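Local coordinates for biofilm-surface layer protein A (Bacillus subtilis, PDB 4BHU), which self-assembles into a stable, mechanically resistant layer on the surface of biofilms that makes them hydrophobic, and is required for complex colony architecture, at residues Ser46-Asn51 / Gly100-Arg105; Gln65-Asn68 / Val73-Pro76. The protein carries 1 engineered substitution. All coordinates share one frame; numbering follows the deposited sequence.

Contact 1. Residues Ser46-Asn51 / Gly100-Arg105; sequences SGFTAN and GTYTFR
Phe48 reaches from the loop that follows strand 39-43 to two aromatic side chains of strand 100-109, Tyr102 and Phe104. Its CB heads toward that strand, and a chi1 of -65° sets CG anti to the carbonyl carbon, which brings the ring within reach of both partners. CG lies 3.9 Å from CZ of Phe104. One bond further out, Phe48 CD2 meets the same Phe104 CZ at 3.8 Å, so the rim of Phe104 sits over one face of Phe48, displaced from its middle. The two planes are inclined at 57°, a tilted edge-to-face pair. At CE2 the ring changes neighbour: Phe48 CE2 drives into the face of Tyr102, 3.8 Å from its CG. This second pair is T-shaped, planes at 83° and centroids 5.5 Å apart, with CE2 set over the CG side of the Tyr102 ring rather than its middle. Phe48 therefore offers its electron-rich face to one ring and its slightly positive edge to the other. The edge of Tyr102 is used too: the carbonyl O of Ser46 lies in its plane, 3.3 Å from CE2, where the aromatic hydrogens are slightly positive. Gly47, at a positive phi and without a side chain, lets the backbone turn close beside that ring. The Tyr102 hydroxyl bonds to the carbonyl of Ala98. Ile123 and Ile25, from the two main sheets, also touch Phe48, which places this aromatic cluster in the hydrophobic core of an immunoglobulin-like beta sandwich.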
ATOM      1  N   SER I  46      -7.189 -50.588  -0.617  1.00 34.80           N
ATOM      2  CA  SER I  46      -7.888 -51.337   0.430  1.00 35.17           C
ATOM      3  C   SER I  46      -6.836 -52.153   1.160  1.00 27.99           C
ATOM      4  O   SER I  46      -5.960 -52.737   0.532  1.00 32.53           O
ATOM      5  CB  SER I  46      -8.985 -52.240  -0.154  1.00 38.69           C
ATOM      6  OG  SER I  46      -9.976 -52.517   0.830  1.00 43.22           O
ATOM      7  N   GLY I  47      -6.913 -52.154   2.483  1.00 32.60           N
ATOM      8  CA  GLY I  47      -5.875 -52.732   3.316  1.00 38.24           C
ATOM      9  C   GLY I  47      -5.118 -51.674   4.100  1.00 35.65           C
ATOM     10  O   GLY I  47      -4.515 -51.975   5.126  1.00 33.14           O
ATOM     11  N   PHE I  48      -5.150 -50.426   3.626  1.00 31.16           N
ATOM     12  CA  PHE I  48      -4.544 -49.311   4.358  1.00 31.93           C
ATOM     13  C   PHE I  48      -5.535 -48.190   4.637  1.00 28.09           C
ATOM     14  O   PHE I  48      -6.420 -47.906   3.819  1.00 31.71           O
ATOM     15  CB  PHE I  48      -3.339 -48.768   3.587  1.00 30.21           C
ATOM     16  CG  PHE I  48      -2.226 -49.753   3.470  1.00 32.46           C
ATOM     17  CD1 PHE I  48      -1.251 -49.828   4.441  1.00 29.45           C
ATOM     18  CD2 PHE I  48      -2.168 -50.628   2.401  1.00 36.99           C
ATOM     19  CE1 PHE I  48      -0.233 -50.749   4.339  1.00 31.82           C
ATOM     20  CE2 PHE I  48      -1.152 -51.549   2.298  1.00 36.60           C
ATOM     21  CZ  PHE I  48      -0.185 -51.605   3.271  1.00 31.98           C
ATOM     22  N   THR I  49      -5.387 -47.558   5.793  1.00 32.73           N
ATOM     23  CA  THR I  49      -6.246 -46.442   6.163  1.00 32.96           C
ATOM     24  C   THR I  49      -5.464 -45.453   6.981  1.00 32.61           C
ATOM     25  O   THR I  49      -4.482 -45.820   7.628  1.00 34.47           O
ATOM     26  CB  THR I  49      -7.435 -46.886   7.051  1.00 37.67           C
ATOM     27  OG1 THR I  49      -6.920 -47.541   8.211  1.00 34.60           O
ATOM     28  CG2 THR I  49      -8.369 -47.831   6.300  1.00 33.95           C
ATOM     29  N   ALA I  50      -5.929 -44.203   6.983  1.00 33.95           N
ATOM     30  CA  ALA I  50      -5.297 -43.149   7.759  1.00 32.86           C
ATOM     31  C   ALA I  50      -6.221 -42.753   8.877  1.00 29.95           C
ATOM     32  O   ALA I  50      -7.448 -42.850   8.744  1.00 30.36           O
ATOM     33  CB  ALA I  50      -4.966 -41.915   6.864  1.00 35.48           C
ATOM     34  N   ASN I  51      -5.622 -42.291   9.970  1.00 31.40           N
ATOM     35  CA  ASN I  51      -6.361 -41.734  11.089  1.00 34.45           C
ATOM     36  C   ASN I  51      -5.554 -40.579  11.655  1.00 36.90           C
ATOM     37  O   ASN I  51      -4.476 -40.266  11.141  1.00 36.09           O
ATOM     38  CB  ASN I  51      -6.649 -42.805  12.151  1.00 37.12           C
ATOM     39  CG  ASN I  51      -5.389 -43.403  12.753  1.00 36.39           C
ATOM     40  OD1 ASN I  51      -4.443 -42.696  13.105  1.00 35.58           O
ATOM     41  ND2 ASN I  51      -5.381 -44.724  12.889  1.00 45.39           N
ATOM     42  N   GLY I 100       0.715 -59.311  -1.036  1.00 37.41           N
ATOM     43  CA  GLY I 100       0.423 -58.838  -2.374  1.00 41.43           C
ATOM     44  C   GLY I 100       1.100 -57.492  -2.633  1.00 39.57           C
ATOM     45  O   GLY I 100       1.771 -56.937  -1.763  1.00 36.04           O
ATOM     46  N   THR I 101       0.935 -56.973  -3.841  1.00 44.54           N
ATOM     47  CA  THR I 101       1.424 -55.638  -4.147  1.00 47.52           C
ATOM     48  C   THR I 101       0.272 -54.653  -3.953  1.00 46.48           C
ATOM     49  O   THR I 101      -0.861 -54.916  -4.378  1.00 39.05           O
ATOM     50  CB  THR I 101       1.957 -55.546  -5.579  1.00 50.13           C
ATOM     51  OG1 THR I 101       0.888 -55.796  -6.504  1.00 58.43           O
ATOM     52  CG2 THR I 101       3.049 -56.563  -5.791  1.00 41.80           C
ATOM     53  N   TYR I 102       0.578 -53.528  -3.301  1.00 45.13           N
ATOM     54  CA  TYR I 102      -0.404 -52.486  -3.008  1.00 39.32           C
ATOM     55  C   TYR I 102       0.059 -51.147  -3.576  1.00 42.11           C
ATOM     56  O   TYR I 102       1.191 -50.707  -3.308  1.00 41.89           O
ATOM     57  CB  TYR I 102      -0.586 -52.361  -1.500  1.00 38.19           C
ATOM     58  CG  TYR I 102      -1.271 -53.557  -0.887  1.00 36.81           C
ATOM     59  CD1 TYR I 102      -0.562 -54.720  -0.606  1.00 41.38           C
ATOM     60  CD2 TYR I 102      -2.638 -53.527  -0.597  1.00 39.35           C
ATOM     61  CE1 TYR I 102      -1.189 -55.817  -0.038  1.00 38.05           C
ATOM     62  CE2 TYR I 102      -3.270 -54.607  -0.025  1.00 40.92           C
ATOM     63  CZ  TYR I 102      -2.547 -55.755   0.245  1.00 44.75           C
ATOM     64  OH  TYR I 102      -3.190 -56.836   0.815  1.00 45.06           O
ATOM     65  N   THR I 103      -0.820 -50.516  -4.350  1.00 35.67           N
ATOM     66  CA  THR I 103      -0.500 -49.283  -5.052  1.00 40.64           C
ATOM     67  C   THR I 103      -1.161 -48.058  -4.417  1.00 37.99           C
ATOM     68  O   THR I 103      -2.373 -48.036  -4.165  1.00 36.09           O
ATOM     69  CB  THR I 103      -0.927 -49.351  -6.532  1.00 46.74           C
ATOM     70  OG1 THR I 103      -0.336 -50.499  -7.159  1.00 45.00           O
ATOM     71  CG2 THR I 103      -0.498 -48.077  -7.275  1.00 43.60           C
ATOM     72  N   PHE I 104      -0.334 -47.048  -4.173  1.00 40.24           N
ATOM     73  CA  PHE I 104      -0.760 -45.777  -3.615  1.00 32.01           C
ATOM     74  C   PHE I 104      -0.705 -44.720  -4.708  1.00 37.84           C
ATOM     75  O   PHE I 104       0.146 -44.779  -5.600  1.00 34.08           O
ATOM     76  CB  PHE I 104       0.169 -45.357  -2.477  1.00 35.10           C
ATOM     77  CG  PHE I 104       0.167 -46.300  -1.316  1.00 34.37           C
ATOM     78  CD1 PHE I 104       0.909 -47.466  -1.357  1.00 39.00           C
ATOM     79  CD2 PHE I 104      -0.589 -46.034  -0.187  1.00 34.99           C
ATOM     80  CE1 PHE I 104       0.908 -48.337  -0.288  1.00 36.17           C
ATOM     81  CE2 PHE I 104      -0.595 -46.905   0.891  1.00 34.71           C
ATOM     82  CZ  PHE I 104       0.155 -48.060   0.837  1.00 37.26           C
ATOM     83  N   ARG I 105      -1.615 -43.757  -4.615  1.00 33.94           N
ATOM     84  CA  ARG I 105      -1.749 -42.691  -5.599  1.00 35.85           C
ATOM     85  C   ARG I 105      -1.733 -41.352  -4.871  1.00 35.43           C
ATOM     86  O   ARG I 105      -2.116 -41.241  -3.704  1.00 29.04           O
ATOM     87  CB  ARG I 105      -3.043 -42.851  -6.406  1.00 40.41           C
ATOM     88  CG  ARG I 105      -3.079 -44.140  -7.215  1.00 53.07           C
ATOM     89  CD  ARG I 105      -4.461 -44.485  -7.766  1.00 56.80           C
ATOM     90  NE  ARG I 105      -4.414 -45.707  -8.574  1.00 61.49           N
ATOM     91  CZ  ARG I 105      -4.437 -46.943  -8.075  1.00 58.89           C
ATOM     92  NH1 ARG I 105      -4.509 -47.146  -6.766  1.00 56.74           N
ATOM     93  NH2 ARG I 105      -4.381 -47.989  -8.887  1.00 61.90           N
TER

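Contact 2. Residues Gln65-Asn68 / Val73-Pro76; sequences QILN and VRVP
Leu67 lays its CD1 over one face of the Arg74 guanidinium, 3.7 Å above the plane and displaced toward the rim, the two side chains crossing at about a right angle. They belong to the beta hairpin of strands 66-67 and 72-76, at the edge of the five-stranded sheet. The contact suits both residues: the guanidinium directs its N-H groups within its plane, so a methyl group can pack on its weakly hydrated face, while NE keeps a salt bridge with Glu41 OE1 of strand 39-43. A bend at chi3 (-120°) turns the arginine chain so that its end can do this. Pro76 and Arg74 are also touched by another chain of the assembly.

Ile66 and Val73 form an antiparallel non-hydrogen-bonded pair with CA atoms 4.8 Å apart, and their branched side chains share one face of the sheet. Next to this pair, the carbonyl O of Gln65 accepts the backbone N-H of Arg74 at 2.9 Å, almost straight at 165° and in the carbonyl plane. The same Gln65 O also takes a CA-H...O contact from Val73 CA at 3.2 Å. Gln65 combines a polar end with an apolar stem. Its extended chain runs beside the strand, CB and CG each 3.4 Å from Arg74 O, and its amide divides its roles: OE1 accepts the backbone N-H of Arg62, whereas NE2 rests 4.0 Å from CG2 of Val75.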
ATOM      1  N   GLN I  65      -9.662 -33.919   7.111  1.00 31.93           N
ATOM      2  CA  GLN I  65      -8.694 -34.271   6.079  1.00 27.15           C
ATOM      3  C   GLN I  65      -8.743 -35.732   5.672  1.00 31.68           C
ATOM      4  O   GLN I  65      -8.093 -36.140   4.704  1.00 27.94           O
ATOM      5  CB  GLN I  65      -7.278 -33.939   6.552  1.00 30.41           C
ATOM      6  CG  GLN I  65      -7.030 -32.452   6.696  1.00 32.36           C
ATOM      7  CD  GLN I  65      -5.652 -32.120   7.276  1.00 36.07           C
ATOM      8  OE1 GLN I  65      -5.033 -32.938   7.950  1.00 32.56           O
ATOM      9  NE2 GLN I  65      -5.182 -30.902   7.021  1.00 39.24           N
ATOM     10  N   ILE I  66      -9.510 -36.527   6.405  1.00 30.07           N
ATOM     11  CA  ILE I  66      -9.591 -37.955   6.132  1.00 31.94           C
ATOM     12  C   ILE I  66     -11.021 -38.316   5.733  1.00 32.51           C
ATOM     13  O   ILE I  66     -11.969 -37.989   6.449  1.00 33.58           O
ATOM     14  CB  ILE I  66      -9.208 -38.778   7.374  1.00 31.23           C
ATOM     15  CG1 ILE I  66      -7.793 -38.426   7.823  1.00 28.85           C
ATOM     16  CG2 ILE I  66      -9.295 -40.276   7.063  1.00 32.34           C
ATOM     17  CD1 ILE I  66      -7.453 -38.904   9.206  1.00 35.63           C
ATOM     18  N   LEU I  67     -11.182 -38.982   4.598  1.00 30.25           N
ATOM     19  CA  LEU I  67     -12.513 -39.451   4.224  1.00 39.86           C
ATOM     20  C   LEU I  67     -12.468 -40.756   3.424  1.00 38.25           C
ATOM     21  O   LEU I  67     -11.418 -41.384   3.296  1.00 29.94           O
ATOM     22  CB  LEU I  67     -13.233 -38.364   3.432  1.00 41.79           C
ATOM     23  CG  LEU I  67     -12.437 -37.862   2.238  1.00 43.72           C
ATOM     24  CD1 LEU I  67     -13.363 -37.789   1.033  1.00 49.33           C
ATOM     25  CD2 LEU I  67     -11.790 -36.496   2.544  1.00 44.16           C
ATOM     26  N   ASN I  68     -13.612 -41.162   2.873  1.00 37.32           N
ATOM     27  CA  ASN I  68     -13.649 -42.377   2.065  1.00 36.65           C
ATOM     28  C   ASN I  68     -13.176 -43.565   2.914  1.00 37.91           C
ATOM     29  O   ASN I  68     -12.371 -44.395   2.480  1.00 32.26           O
ATOM     30  CB  ASN I  68     -12.778 -42.204   0.822  1.00 36.07           C
ATOM     31  CG  ASN I  68     -12.880 -43.372  -0.132  1.00 43.63           C
ATOM     32  OD1 ASN I  68     -13.850 -44.140  -0.101  1.00 47.93           O
ATOM     33  ND2 ASN I  68     -11.870 -43.520  -0.984  1.00 40.05           N
ATOM     34  N   VAL I  73      -6.785 -38.946   1.839  1.00 30.25           N
ATOM     35  CA  VAL I  73      -6.282 -37.864   2.670  1.00 26.21           C
ATOM     36  C   VAL I  73      -6.163 -36.636   1.785  1.00 28.20           C
ATOM     37  O   VAL I  73      -5.475 -36.665   0.763  1.00 27.82           O
ATOM     38  CB  VAL I  73      -4.925 -38.220   3.309  1.00 30.16           C
ATOM     39  CG1 VAL I  73      -4.419 -37.055   4.131  1.00 31.17           C
ATOM     40  CG2 VAL I  73      -5.059 -39.479   4.188  1.00 28.56           C
ATOM     41  N   ARG I  74      -6.853 -35.575   2.192  1.00 28.45           N
ATOM     42  CA  ARG I  74      -7.028 -34.363   1.396  1.00 28.39           C
ATOM     43  C   ARG I  74      -6.604 -33.130   2.183  1.00 35.34           C
ATOM     44  O   ARG I  74      -7.110 -32.879   3.289  1.00 33.23           O
ATOM     45  CB  ARG I  74      -8.496 -34.215   1.074  1.00 35.19           C
ATOM     46  CG  ARG I  74      -8.813 -33.949  -0.350  1.00 41.94           C
ATOM     47  CD  ARG I  74     -10.308 -34.077  -0.535  1.00 41.16           C
ATOM     48  NE  ARG I  74     -10.637 -35.109  -1.506  1.00 42.81           N
ATOM     49  CZ  ARG I  74     -11.876 -35.446  -1.831  1.00 45.40           C
ATOM     50  NH1 ARG I  74     -12.894 -34.832  -1.251  1.00 41.58           N
ATOM     51  NH2 ARG I  74     -12.094 -36.398  -2.730  1.00 52.09           N
ATOM     52  N   VAL I  75      -5.680 -32.362   1.608  1.00 28.44           N
ATOM     53  CA  VAL I  75      -5.219 -31.118   2.211  1.00 30.22           C
ATOM     54  C   VAL I  75      -5.285 -29.987   1.200  1.00 26.44           C
ATOM     55  O   VAL I  75      -4.432 -29.896   0.305  1.00 27.00           O
ATOM     56  CB  VAL I  75      -3.795 -31.236   2.712  1.00 31.23           C
ATOM     57  CG1 VAL I  75      -3.411 -29.962   3.449  1.00 33.47           C
ATOM     58  CG2 VAL I  75      -3.662 -32.446   3.643  1.00 36.67           C
ATOM     59  N   PRO I  76      -6.330 -29.161   1.309  1.00 32.59           N
ATOM     60  CA  PRO I  76      -6.448 -28.021   0.412  1.00 28.82           C
ATOM     61  C   PRO I  76      -5.269 -27.105   0.694  1.00 30.68           C
ATOM     62  O   PRO I  76      -4.868 -26.933   1.858  1.00 27.70           O
ATOM     63  CB  PRO I  76      -7.800 -27.400   0.808  1.00 33.91           C
ATOM     64  CG  PRO I  76      -8.579 -28.548   1.401  1.00 31.91           C
ATOM     65  CD  PRO I  76      -7.534 -29.312   2.159  1.00 33.76           C
TER

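Overall arrangement
The centres of the two contacts are about 15 Å apart, and both reach the same five-stranded sheet. Strand 39-43 lies between strands 72-76 and 100-109 in that sheet, so contact 2 takes in the edge strand 66-67 and its neighbour, while contact 1 sets a loop against strand 100-109, next to last on the far side. Along the chain the hairpin is nested within the loop that contact 1 closes. The segment Ser46-Asn51 joins them directly: Ala50 CB packs 3.6 Å from Val73 CG2, and Asn51 C lies 3.5 Å from Ile66 CD1. One loop thus inserts Phe48 into the aromatic cluster and then passes along the Ile66 and Val73 side chains of the hairpin.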